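Local coordinates for endoglucanase (Ganoderma lucidum, PDB 5D8Z), which probably hydrolyses internal beta-1,4-glucosidic bonds in cellulose and related glucans, as a family 5 glycoside hydrolase, at residues Gly199-Trp202 with Thr203-Glu206; Asp239-Ser243 with Gly244-Glu248; Thr251-Asp255 with Asn256-Pro260; Glu286-Met289 with Cys290-Val293. All blocks are in the same frame, centred on the assembly; numbering follows the deposited sequence.

Contact 1: residues Gly199-Trp202 with Thr203-Glu206; sequences GNNW and TSAE. With BGC (beta-D-glucopyranose), chain C.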
loop_
_atom_site.group_PDB
_atom_site.type_symbol
_atom_site.label_atom_id
_atom_site.label_comp_id
_atom_site.label_asym_id
_atom_site.label_seq_id
_atom_site.Cartn_x
_atom_site.Cartn_y
_atom_site.Cartn_z
ATOM N N GLY A 199 -6.811 -3.634 -8.371
ATOM C CA GLY A 199 -7.291 -3.572 -9.725
ATOM C C GLY A 199 -6.812 -2.361 -10.501
ATOM O O GLY A 199 -5.814 -1.758 -10.191
ATOM N N ASN A 200 -7.561 -1.997 -11.526
ATOM C CA ASN A 200 -7.077 -1.138 -12.587
ATOM C C ASN A 200 -7.222 0.315 -12.220
ATOM O O ASN A 200 -7.541 0.652 -11.073
ATOM C CB ASN A 200 -7.867 -1.454 -13.838
ATOM C CG ASN A 200 -7.079 -1.212 -15.098
ATOM O OD1 ASN A 200 -6.228 -0.308 -15.146
ATOM N ND2 ASN A 200 -7.371 -1.998 -16.147
ATOM N N ASN A 201 -6.985 1.175 -13.202
ATOM C CA ASN A 201 -6.943 2.627 -13.025
ATOM C C ASN A 201 -6.256 3.072 -11.733
ATOM O O ASN A 201 -6.825 3.811 -10.946
ATOM C CB ASN A 201 -8.340 3.249 -13.173
ATOM C CG ASN A 201 -8.278 4.751 -13.467
ATOM O OD1 ASN A 201 -7.511 5.200 -14.338
ATOM N ND2 ASN A 201 -9.087 5.542 -12.743
ATOM N N TRP A 202 -5.015 2.623 -11.536
ATOM C CA TRP A 202 -4.258 2.946 -10.344
ATOM C C TRP A 202 -5.051 2.576 -9.100
ATOM O O TRP A 202 -4.975 3.295 -8.094
ATOM C CB TRP A 202 -3.908 4.439 -10.304
ATOM C CG TRP A 202 -3.422 4.949 -11.608
ATOM C CD1 TRP A 202 -4.186 5.322 -12.672
ATOM C CD2 TRP A 202 -2.061 5.112 -12.024
ATOM N NE1 TRP A 202 -3.391 5.710 -13.726
ATOM C CE2 TRP A 202 -2.082 5.593 -13.352
ATOM C CE3 TRP A 202 -0.826 4.901 -11.407
ATOM C CZ2 TRP A 202 -0.914 5.874 -14.066
ATOM C CZ3 TRP A 202 0.335 5.188 -12.121
ATOM C CH2 TRP A 202 0.279 5.671 -13.431
ATOM N N THR A 203 -5.773 1.450 -9.164
ATOM C CA THR A 203 -6.762 1.062 -8.136
ATOM C C THR A 203 -7.556 2.231 -7.628
ATOM O O THR A 203 -7.842 2.330 -6.439
ATOM C CB THR A 203 -6.154 0.407 -6.859
ATOM O OG1 THR A 203 -4.821 0.888 -6.616
ATOM C CG2 THR A 203 -6.146 -1.068 -6.951
ATOM N N SER A 204 -7.913 3.143 -8.506
ATOM C CA SER A 204 -8.766 4.211 -8.065
ATOM C C SER A 204 -9.997 3.562 -7.425
ATOM O O SER A 204 -10.555 2.600 -7.967
ATOM C CB SER A 204 -9.149 5.085 -9.241
ATOM O OG SER A 204 -10.248 5.902 -8.927
ATOM N N ALA A 205 -10.373 4.065 -6.259
ATOM C CA ALA A 205 -11.604 3.656 -5.579
ATOM C C ALA A 205 -12.877 4.073 -6.315
ATOM O O ALA A 205 -13.926 3.484 -6.111
ATOM C CB ALA A 205 -11.642 4.249 -4.181
ATOM N N GLU A 206 -12.783 5.117 -7.125
ATOM C CA GLU A 206 -13.919 5.638 -7.870
ATOM C C GLU A 206 -14.357 4.711 -8.992
ATOM O O GLU A 206 -15.532 4.594 -9.271
ATOM C CB GLU A 206 -13.557 6.996 -8.447
ATOM C CG GLU A 206 -14.648 7.693 -9.226
ATOM C CD GLU A 206 -14.598 9.199 -9.021
ATOM O OE1 GLU A 206 -14.428 9.628 -7.850
ATOM O OE2 GLU A 206 -14.727 9.962 -10.006
HETATM C C2 BGC C . -5.129 9.672 -13.169
HETATM C C3 BGC C . -3.976 9.534 -12.155
HETATM C C4 BGC C . -2.595 9.501 -12.848
HETATM C C5 BGC C . -2.501 10.436 -14.092
HETATM C C6 BGC C . -1.418 9.989 -15.071
HETATM C C1 BGC C . -4.870 10.851 -14.111
HETATM O O1 BGC C . -5.983 11.070 -14.989
HETATM O O2 BGC C . -6.377 9.842 -12.488
HETATM O O3 BGC C . -4.170 8.355 -11.338
HETATM O O4 BGC C . -1.562 9.888 -11.912
HETATM O O5 BGC C . -3.700 10.563 -14.880
HETATM O O6 BGC C . -1.601 10.715 -16.288
#
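Asn201 and Ser204 meet across a tight bend in the loop that follows strand 194-198. The backbone N of Ser204 donates to Asn201 O at 2.8 Å and comes from above the carbonyl plane. The side chains lie close, with Asn201 ND2 3.5 Å from Ser204 CB. With chi1 at 164°, Ser204 OG sits opposite its backbone N and beside the carbonyl carbon. There it accepts the backbone N-H of Glu206, an ST turn with 3.2 Å between Ser204 OG and Glu206 N. Thr203 packs against His235, while its OG1 makes a weak bond back to Trp202 O. The Trp202 indole leaves the bend and faces the glycan. Glucose O3 of chain C lies over one face of the ring, off toward the rim, and is 3.3 Å from Trp202 CD1. Asn201 OD1 lies in the ring plane, at the edge. His166 stacks with the same indole. With an alanine in place of Trp202, the sugar would probably lose the flat surface beside O3 and C4, and His166 its stacking partner. The polar bonds thus hold the backbone bend, and the aromatic side chain is left to meet the sugar by its face, as is common in glycoside hydrolase subsites.

Contact 2: residues Asp239-Ser243 with Gly244-Glu248; sequences DSDNS and GTHEE. With BGC (beta-D-glucopyranose), chain B; BGC (beta-D-glucopyranose), chain C.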
loop_
_atom_site.group_PDB
_atom_site.type_symbol
_atom_site.label_atom_id
_atom_site.label_comp_id
_atom_site.label_asym_id
_atom_site.label_seq_id
_atom_site.Cartn_x
_atom_site.Cartn_y
_atom_site.Cartn_z
ATOM N N ASP A 239 -7.352 15.573 -4.970
ATOM C CA ASP A 239 -7.149 16.672 -5.918
ATOM C C ASP A 239 -7.972 16.415 -7.156
ATOM O O ASP A 239 -8.476 15.307 -7.327
ATOM C CB ASP A 239 -5.670 16.882 -6.251
ATOM C CG ASP A 239 -4.958 15.608 -6.650
ATOM O OD1 ASP A 239 -5.298 14.529 -6.122
ATOM O OD2 ASP A 239 -4.017 15.692 -7.469
ATOM N N SER A 240 -8.135 17.438 -7.999
ATOM C CA SER A 240 -9.110 17.372 -9.098
ATOM C C SER A 240 -8.906 16.152 -9.986
ATOM O O SER A 240 -9.883 15.468 -10.348
ATOM C CB SER A 240 -9.094 18.654 -9.939
ATOM O OG SER A 240 -7.776 19.146 -10.121
ATOM N N ASP A 241 -7.637 15.847 -10.282
ATOM C CA ASP A 241 -7.287 14.792 -11.257
ATOM C C ASP A 241 -6.888 13.430 -10.653
ATOM O O ASP A 241 -6.297 12.600 -11.345
ATOM C CB ASP A 241 -6.182 15.304 -12.194
ATOM C CG ASP A 241 -4.842 15.458 -11.503
ATOM O OD1 ASP A 241 -4.835 15.711 -10.276
ATOM O OD2 ASP A 241 -3.801 15.330 -12.187
ATOM N N ASN A 242 -7.257 13.202 -9.391
ATOM C CA ASN A 242 -6.829 12.037 -8.575
ATOM C C ASN A 242 -5.315 11.694 -8.577
ATOM O O ASN A 242 -4.941 10.566 -8.273
ATOM C CB ASN A 242 -7.650 10.782 -8.911
ATOM C CG ASN A 242 -7.631 9.738 -7.776
ATOM O OD1 ASN A 242 -7.693 10.080 -6.586
ATOM N ND2 ASN A 242 -7.555 8.458 -8.139
ATOM N N SER A 243 -4.448 12.657 -8.882
ATOM C CA SER A 243 -3.026 12.353 -9.050
ATOM C C SER A 243 -2.286 12.311 -7.711
ATOM O O SER A 243 -1.372 11.525 -7.538
ATOM C CB SER A 243 -2.372 13.361 -10.009
ATOM O OG SER A 243 -2.430 14.695 -9.505
ATOM N N GLY A 244 -2.705 13.135 -6.760
ATOM C CA GLY A 244 -1.907 13.413 -5.585
ATOM C C GLY A 244 -0.618 14.117 -5.957
ATOM O O GLY A 244 0.455 13.762 -5.482
ATOM N N THR A 245 -0.715 15.096 -6.846
ATOM C CA THR A 245 0.422 15.962 -7.154
ATOM C C THR A 245 0.139 17.400 -6.773
ATOM O O THR A 245 1.043 18.202 -6.758
ATOM C CB THR A 245 0.789 15.897 -8.647
ATOM O OG1 THR A 245 -0.327 16.327 -9.448
ATOM C CG2 THR A 245 1.176 14.478 -9.028
ATOM N N HIS A 246 -1.110 17.725 -6.459
ATOM C CA HIS A 246 -1.474 19.078 -6.065
ATOM C C HIS A 246 -1.496 19.266 -4.578
ATOM O O HIS A 246 -1.753 18.329 -3.825
ATOM C CB HIS A 246 -2.830 19.435 -6.639
ATOM C CG HIS A 246 -2.821 19.462 -8.122
ATOM N ND1 HIS A 246 -3.503 18.543 -8.887
ATOM C CD2 HIS A 246 -2.130 20.240 -8.986
ATOM C CE1 HIS A 246 -3.272 18.784 -10.164
ATOM N NE2 HIS A 246 -2.441 19.807 -10.250
ATOM N N GLU A 247 -1.225 20.493 -4.155
ATOM C CA GLU A 247 -1.210 20.790 -2.731
ATOM C C GLU A 247 -2.631 20.974 -2.263
ATOM O O GLU A 247 -2.955 20.586 -1.157
ATOM C CB GLU A 247 -0.339 22.020 -2.375
ATOM C CG GLU A 247 -0.042 22.108 -0.873
ATOM C CD GLU A 247 1.239 22.851 -0.514
ATOM O OE1 GLU A 247 2.278 22.187 -0.283
ATOM O OE2 GLU A 247 1.205 24.098 -0.436
ATOM N N GLU A 248 -3.481 21.526 -3.127
ATOM C CA GLU A 248 -4.815 21.955 -2.730
ATOM C C GLU A 248 -5.822 20.862 -2.990
ATOM O O GLU A 248 -5.695 20.100 -3.929
ATOM C CB GLU A 248 -5.209 23.232 -3.487
ATOM C CG GLU A 248 -6.055 24.217 -2.670
ATOM C CD GLU A 248 -5.275 24.919 -1.555
ATOM O OE1 GLU A 248 -5.865 25.166 -0.470
ATOM O OE2 GLU A 248 -4.077 25.227 -1.765
HETATM C C2 BGC B . 0.403 9.449 -10.507
HETATM C C3 BGC B . 0.941 8.723 -9.255
HETATM C C4 BGC B . -0.141 8.419 -8.234
HETATM C C5 BGC B . -1.372 7.788 -8.916
HETATM C C6 BGC B . -2.562 7.718 -7.962
HETATM C C1 BGC B . -0.927 8.892 -11.082
HETATM O O2 BGC B . 1.415 9.380 -11.517
HETATM O O3 BGC B . 1.924 9.499 -8.538
HETATM O O4 BGC B . 0.484 7.635 -7.189
HETATM O O5 BGC B . -1.852 8.538 -10.046
HETATM O O6 BGC B . -3.656 8.526 -8.409
HETATM C C2 BGC C . -5.129 9.672 -13.169
HETATM C C3 BGC C . -3.976 9.534 -12.155
HETATM C C4 BGC C . -2.595 9.501 -12.848
HETATM C C5 BGC C . -2.501 10.436 -14.092
HETATM C C6 BGC C . -1.418 9.989 -15.071
HETATM C C1 BGC C . -4.870 10.851 -14.111
HETATM O O1 BGC C . -5.983 11.070 -14.989
HETATM O O2 BGC C . -6.377 9.842 -12.488
HETATM O O3 BGC C . -4.170 8.355 -11.338
HETATM O O4 BGC C . -1.562 9.888 -11.912
HETATM O O5 BGC C . -3.700 10.563 -14.880
HETATM O O6 BGC C . -1.601 10.715 -16.288
#
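Asp239 and His246 face each other across a loop that contains a type I beta turn, Asp239 to Asn242, closed by Asn242 N to Asp239 O. The loop follows strand 230-235 of the TIM barrel. Backbone bonds to a carboxylate form the first group. Asp239 CG lies between its backbone N and its carbonyl carbon (chi1 50°), which turns the carboxylate toward Gly244 N and His246. Gly244 N donates to Asp239 OD1 at 3.0 Å, meeting it on the syn side, and more weakly to OD2. Thr245 N adds a weak bond to Asp239 OD2.

The second group is a His-carboxylate bond. His246 ND1 donates to Asp239 OD2 over 3.2 Å and uses the anti lone pair. The acceptor is tilted from the imidazole plane, and the two side chains cross at about a right angle, with carboxylate and ring planes 64° apart. Asp241 OD1 reaches the edge of the same ring.

Hydroxyls form the third group. Thr245 OG1 donates to Ser243 OG at 2.7 Å. The Ser243 hydroxyl lies between two carboxylates, with OG 2.8 Å from Asp239 OD2 and 2.7 Å from Asp241 OD1. Replacing Asp239 by alanine would probably leave Gly244 N without its carboxylate and His246 ND1 without its Asp239 bond, so the imidazole could turn more freely.

The sugar side uses backbone. Asn242 OD1 accepts from Tyr237 N, earlier in the loop. Glucose O2 of chain C donates to Asp241 O at 3.0 Å.

Contact 3: residues Thr251-Asp255 with Asn256-Pro260; sequences TNNID and NAWAP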
loop_
_atom_site.group_PDB
_atom_site.type_symbol
_atom_site.label_atom_id
_atom_site.label_comp_id
_atom_site.label_asym_id
_atom_site.label_seq_id
_atom_site.Cartn_x
_atom_site.Cartn_y
_atom_site.Cartn_z
ATOM N N THR A 251 -12.257 18.106 -2.715
ATOM C CA THR A 251 -13.253 17.036 -2.567
ATOM C C THR A 251 -12.912 16.073 -1.431
ATOM O O THR A 251 -11.767 16.013 -1.004
ATOM C CB THR A 251 -13.348 16.180 -3.839
ATOM O OG1 THR A 251 -14.381 15.197 -3.679
ATOM C CG2 THR A 251 -12.014 15.462 -4.113
ATOM N N ASN A 252 -13.915 15.314 -0.981
ATOM C CA ASN A 252 -13.738 14.234 -0.004
ATOM C C ASN A 252 -14.082 12.842 -0.509
ATOM O O ASN A 252 -14.113 11.891 0.277
ATOM C CB ASN A 252 -14.517 14.511 1.291
ATOM C CG ASN A 252 -16.025 14.719 1.090
ATOM O OD1 ASN A 252 -16.657 14.234 0.140
ATOM N ND2 ASN A 252 -16.609 15.453 2.029
ATOM N N ASN A 253 -14.358 12.733 -1.808
ATOM C CA ASN A 253 -14.573 11.451 -2.472
ATOM C C ASN A 253 -15.696 10.601 -1.953
ATOM O O ASN A 253 -15.788 9.442 -2.336
ATOM C CB ASN A 253 -13.311 10.609 -2.406
ATOM C CG ASN A 253 -12.112 11.327 -2.954
ATOM O OD1 ASN A 253 -12.021 11.587 -4.151
ATOM N ND2 ASN A 253 -11.174 11.646 -2.083
ATOM N N ILE A 254 -16.555 11.141 -1.096
ATOM C CA ILE A 254 -17.675 10.354 -0.552
ATOM C C ILE A 254 -18.728 10.069 -1.604
ATOM O O ILE A 254 -19.075 8.901 -1.826
ATOM C CB ILE A 254 -18.344 11.055 0.631
ATOM C CG1 ILE A 254 -17.372 11.052 1.818
ATOM C CG2 ILE A 254 -19.640 10.354 0.990
ATOM C CD1 ILE A 254 -17.581 12.154 2.835
ATOM N N ASP A 255 -19.211 11.139 -2.241
ATOM C CA ASP A 255 -20.271 11.053 -3.251
ATOM C C ASP A 255 -19.911 10.157 -4.426
ATOM O O ASP A 255 -20.719 9.323 -4.842
ATOM C CB ASP A 255 -20.616 12.443 -3.802
ATOM C CG ASP A 255 -21.548 13.241 -2.883
ATOM O OD1 ASP A 255 -21.841 12.769 -1.767
ATOM O OD2 ASP A 255 -21.986 14.348 -3.294
ATOM N N ASN A 256 -18.700 10.335 -4.962
ATOM C CA ASN A 256 -18.281 9.642 -6.192
ATOM C C ASN A 256 -17.470 8.361 -5.997
ATOM O O ASN A 256 -17.271 7.613 -6.961
ATOM C CB ASN A 256 -17.513 10.609 -7.088
ATOM C CG ASN A 256 -18.367 11.782 -7.545
ATOM O OD1 ASN A 256 -19.523 11.936 -7.125
ATOM N ND2 ASN A 256 -17.801 12.620 -8.414
ATOM N N ALA A 257 -17.033 8.095 -4.759
ATOM C CA ALA A 257 -16.143 6.980 -4.495
ATOM C C ALA A 257 -16.515 6.123 -3.299
ATOM O O ALA A 257 -16.833 4.960 -3.469
ATOM C CB ALA A 257 -14.737 7.494 -4.350
ATOM N N TRP A 258 -16.483 6.672 -2.091
ATOM C CA TRP A 258 -16.648 5.825 -0.911
ATOM C C TRP A 258 -18.072 5.379 -0.692
ATOM O O TRP A 258 -18.288 4.277 -0.205
ATOM C CB TRP A 258 -16.131 6.490 0.355
ATOM C CG TRP A 258 -14.791 6.985 0.205
ATOM C CD1 TRP A 258 -14.424 8.270 0.169
ATOM C CD2 TRP A 258 -13.600 6.213 0.022
ATOM N NE1 TRP A 258 -13.071 8.374 0.005
ATOM C CE2 TRP A 258 -12.537 7.119 -0.096
ATOM C CE3 TRP A 258 -13.327 4.845 -0.050
ATOM C CZ2 TRP A 258 -11.222 6.708 -0.291
ATOM C CZ3 TRP A 258 -12.023 4.440 -0.230
ATOM C CH2 TRP A 258 -10.983 5.369 -0.344
ATOM N N ALA A 259 -19.043 6.221 -1.024
ATOM C CA ALA A 259 -20.458 5.804 -0.904
ATOM C C ALA A 259 -20.763 4.642 -1.835
ATOM O O ALA A 259 -21.074 3.552 -1.328
ATOM C CB ALA A 259 -21.420 6.959 -1.157
ATOM N N PRO A 260 -20.635 4.840 -3.186
ATOM C CA PRO A 260 -20.929 3.726 -4.106
ATOM C C PRO A 260 -20.126 2.505 -3.737
ATOM O O PRO A 260 -20.624 1.366 -3.749
ATOM C CB PRO A 260 -20.476 4.252 -5.473
ATOM C CG PRO A 260 -20.534 5.723 -5.344
ATOM C CD PRO A 260 -20.089 5.985 -3.933
#
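Trp258 reaches back to Asn253 at the start of helix 254-267. Its NE1 lies 3.3 Å from Asn253 CB. Trp258 CG stands beside its backbone N, opposite the carbonyl carbon (chi1 -51°), and this brings the pyrrole side of the indole against the first residues of the turn. Asn252 O lies at the ring edge, in its plane, 3.6 Å from Trp258 CD1. Ile254 adds two looser apolar contacts: CG1 to Trp258 CD1, and CG2 to Ala259 CB at 4.4 Å.

The backbone sets these positions. Trp258 N donates to Asn253 O at 2.9 Å, and Ala259 N to Ile254 O at 2.8 Å. Both bonds span five residues, so the first turn is of the wide pi type. Pro260 has no N-H to give to the turn before it, and the helix kinks there.

The lead-in is held separately. Asn253 N donates almost straight to Thr251 OG1 at 3.1 Å, an ST turn. Asn253 occupies the N-cap position, but its side chain makes no capping bond; OD1 accepts from Lys236 NZ instead. Farther out, Phe303 meets the Trp258 ring edge-to-face, and Tyr295 of helix 283-298 packs on Ile254 and Ala259. This is the helix start of a beta-alpha-beta unit of the TIM barrel, joining strand 230-235 to strand 272-277.

Contact 4: residues Glu286-Met289 with Cys290-Val293; sequences ETFM and CQQV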
loop_
_atom_site.group_PDB
_atom_site.type_symbol
_atom_site.label_atom_id
_atom_site.label_comp_id
_atom_site.label_asym_id
_atom_site.label_seq_id
_atom_site.Cartn_x
_atom_site.Cartn_y
_atom_site.Cartn_z
ATOM N N GLU A 286 -7.426 20.015 5.180
ATOM C CA GLU A 286 -7.761 19.586 6.534
ATOM C C GLU A 286 -9.275 19.451 6.631
ATOM O O GLU A 286 -9.794 18.535 7.265
ATOM C CB GLU A 286 -7.225 20.547 7.598
ATOM C CG GLU A 286 -5.698 20.636 7.659
ATOM C CD GLU A 286 -5.178 21.657 8.682
ATOM O OE1 GLU A 286 -5.894 21.938 9.674
ATOM O OE2 GLU A 286 -4.040 22.160 8.511
ATOM N N THR A 287 -10.007 20.333 5.970
ATOM C CA THR A 287 -11.443 20.200 6.044
ATOM C C THR A 287 -11.828 18.954 5.255
ATOM O O THR A 287 -12.408 18.047 5.817
ATOM C CB THR A 287 -12.257 21.496 5.715
ATOM O OG1 THR A 287 -13.418 21.155 4.958
ATOM C CG2 THR A 287 -11.462 22.580 4.958
ATOM N N PHE A 288 -11.427 18.845 3.998
ATOM C CA PHE A 288 -11.893 17.713 3.168
ATOM C C PHE A 288 -11.402 16.325 3.583
ATOM O O PHE A 288 -12.085 15.356 3.376
ATOM C CB PHE A 288 -11.532 17.914 1.700
ATOM C CG PHE A 288 -12.411 18.888 0.973
ATOM C CD1 PHE A 288 -13.780 18.693 0.905
ATOM C CD2 PHE A 288 -11.859 19.973 0.301
ATOM C CE1 PHE A 288 -14.585 19.574 0.201
ATOM C CE2 PHE A 288 -12.658 20.863 -0.400
ATOM C CZ PHE A 288 -14.025 20.663 -0.453
ATOM N N MET A 289 -10.209 16.222 4.142
ATOM C CA MET A 289 -9.675 14.925 4.557
ATOM C C MET A 289 -10.376 14.430 5.817
ATOM O O MET A 289 -10.579 13.228 5.997
ATOM C CB MET A 289 -8.171 15.042 4.821
ATOM C CG MET A 289 -7.496 13.831 5.437
ATOM S SD MET A 289 -7.620 12.419 4.348
ATOM C CE MET A 289 -6.441 12.971 3.119
ATOM N N CYS A 290 -10.723 15.354 6.707
ATOM C CA CYS A 290 -11.377 14.975 7.961
ATOM C C CYS A 290 -12.757 14.428 7.664
ATOM O O CYS A 290 -13.225 13.468 8.320
ATOM C CB CYS A 290 -11.434 16.146 8.937
ATOM S SG CYS A 290 -9.989 16.225 10.043
ATOM N N GLN A 291 -13.369 15.017 6.640
ATOM C CA GLN A 291 -14.632 14.528 6.123
ATOM C C GLN A 291 -14.480 13.073 5.641
ATOM O O GLN A 291 -15.192 12.182 6.134
ATOM C CB GLN A 291 -15.200 15.473 5.041
ATOM C CG GLN A 291 -15.656 16.813 5.629
ATOM C CD GLN A 291 -16.158 17.839 4.607
ATOM O OE1 GLN A 291 -15.945 17.744 3.385
ATOM N NE2 GLN A 291 -16.847 18.836 5.126
ATOM N N GLN A 292 -13.526 12.821 4.744
ATOM C CA GLN A 292 -13.291 11.457 4.228
ATOM C C GLN A 292 -12.993 10.422 5.316
ATOM O O GLN A 292 -13.410 9.275 5.205
ATOM C CB GLN A 292 -12.151 11.453 3.202
ATOM C CG GLN A 292 -11.698 10.061 2.746
ATOM C CD GLN A 292 -10.610 10.098 1.675
ATOM O OE1 GLN A 292 -9.440 9.903 1.975
ATOM N NE2 GLN A 292 -10.990 10.362 0.438
ATOM N N VAL A 293 -12.271 10.826 6.353
ATOM C CA VAL A 293 -11.860 9.913 7.418
ATOM C C VAL A 293 -13.018 9.649 8.367
ATOM O O VAL A 293 -13.164 8.528 8.886
ATOM C CB VAL A 293 -10.667 10.481 8.209
ATOM C CG1 VAL A 293 -10.338 9.618 9.422
ATOM C CG2 VAL A 293 -9.441 10.597 7.300
#
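Gln291 lies back along helix 283-298 and passes Thr287 and Phe288, one turn earlier. Its CB is 3.5 Å from Phe288 O. A chi1 of -69° swings CG away from the carbonyl carbon of its own residue and brings it 3.5 Å from Thr287 O. From there the chain is extended, and CD stays near the same carbonyl. At the tip the amide divides. OE1 comes 3.4 Å from Phe288 CD1 and also accepts a weak bond from Asn252 ND2. NE2 lies on the Thr287 side, 4.1 Å from OG1. The Gln291 and Phe288 side chains run alongside each other, with amide and ring planes 73° apart.

The helix backbone keeps this spacing. Gln291 N donates to Thr287 O at 3.3 Å, almost in line with the carbonyl. Gln292 N to Phe288 O and Val293 N to Met289 O continue the series.

Met289 and Val293 meet on another part of the helix surface. The Met289 chain curls beyond CG, and its SD lies 3.9 Å from Val293 CG2. Met289 also touches Cys340 and Leu341 of helix 335-341. Cys290 is joined to Cys340 by a disulfide. The helix therefore combines three kinds of tie: an amide weakly bonded to Asn252, in the lead-in to helix 254-267, an apolar patch around sulfur, and a covalent link to the C-terminal helix.

Contacts 1 and 2 lie on the glycan side. Both touch the glucose of chain C, from the loops after strands 194-198 and 230-235. Their centres are 15 Å apart, and Ser204 OG comes 3.8 Å from Asn242 ND2. Contact 3 begins a few residues after contact 2, but lies farther from the sugar: the Asn253 side chain is about 10 Å from a bound glucose. It touches contact 1, where Ala205 CB is 4.0 Å from Trp258 CZ3. Contacts 3 and 4 lie on, or at the start of, successive barrel helices, with centres 12 Å apart. Contact 4 touches neither contact 1 nor contact 2; their nearest atoms are about 8 and 7 Å away.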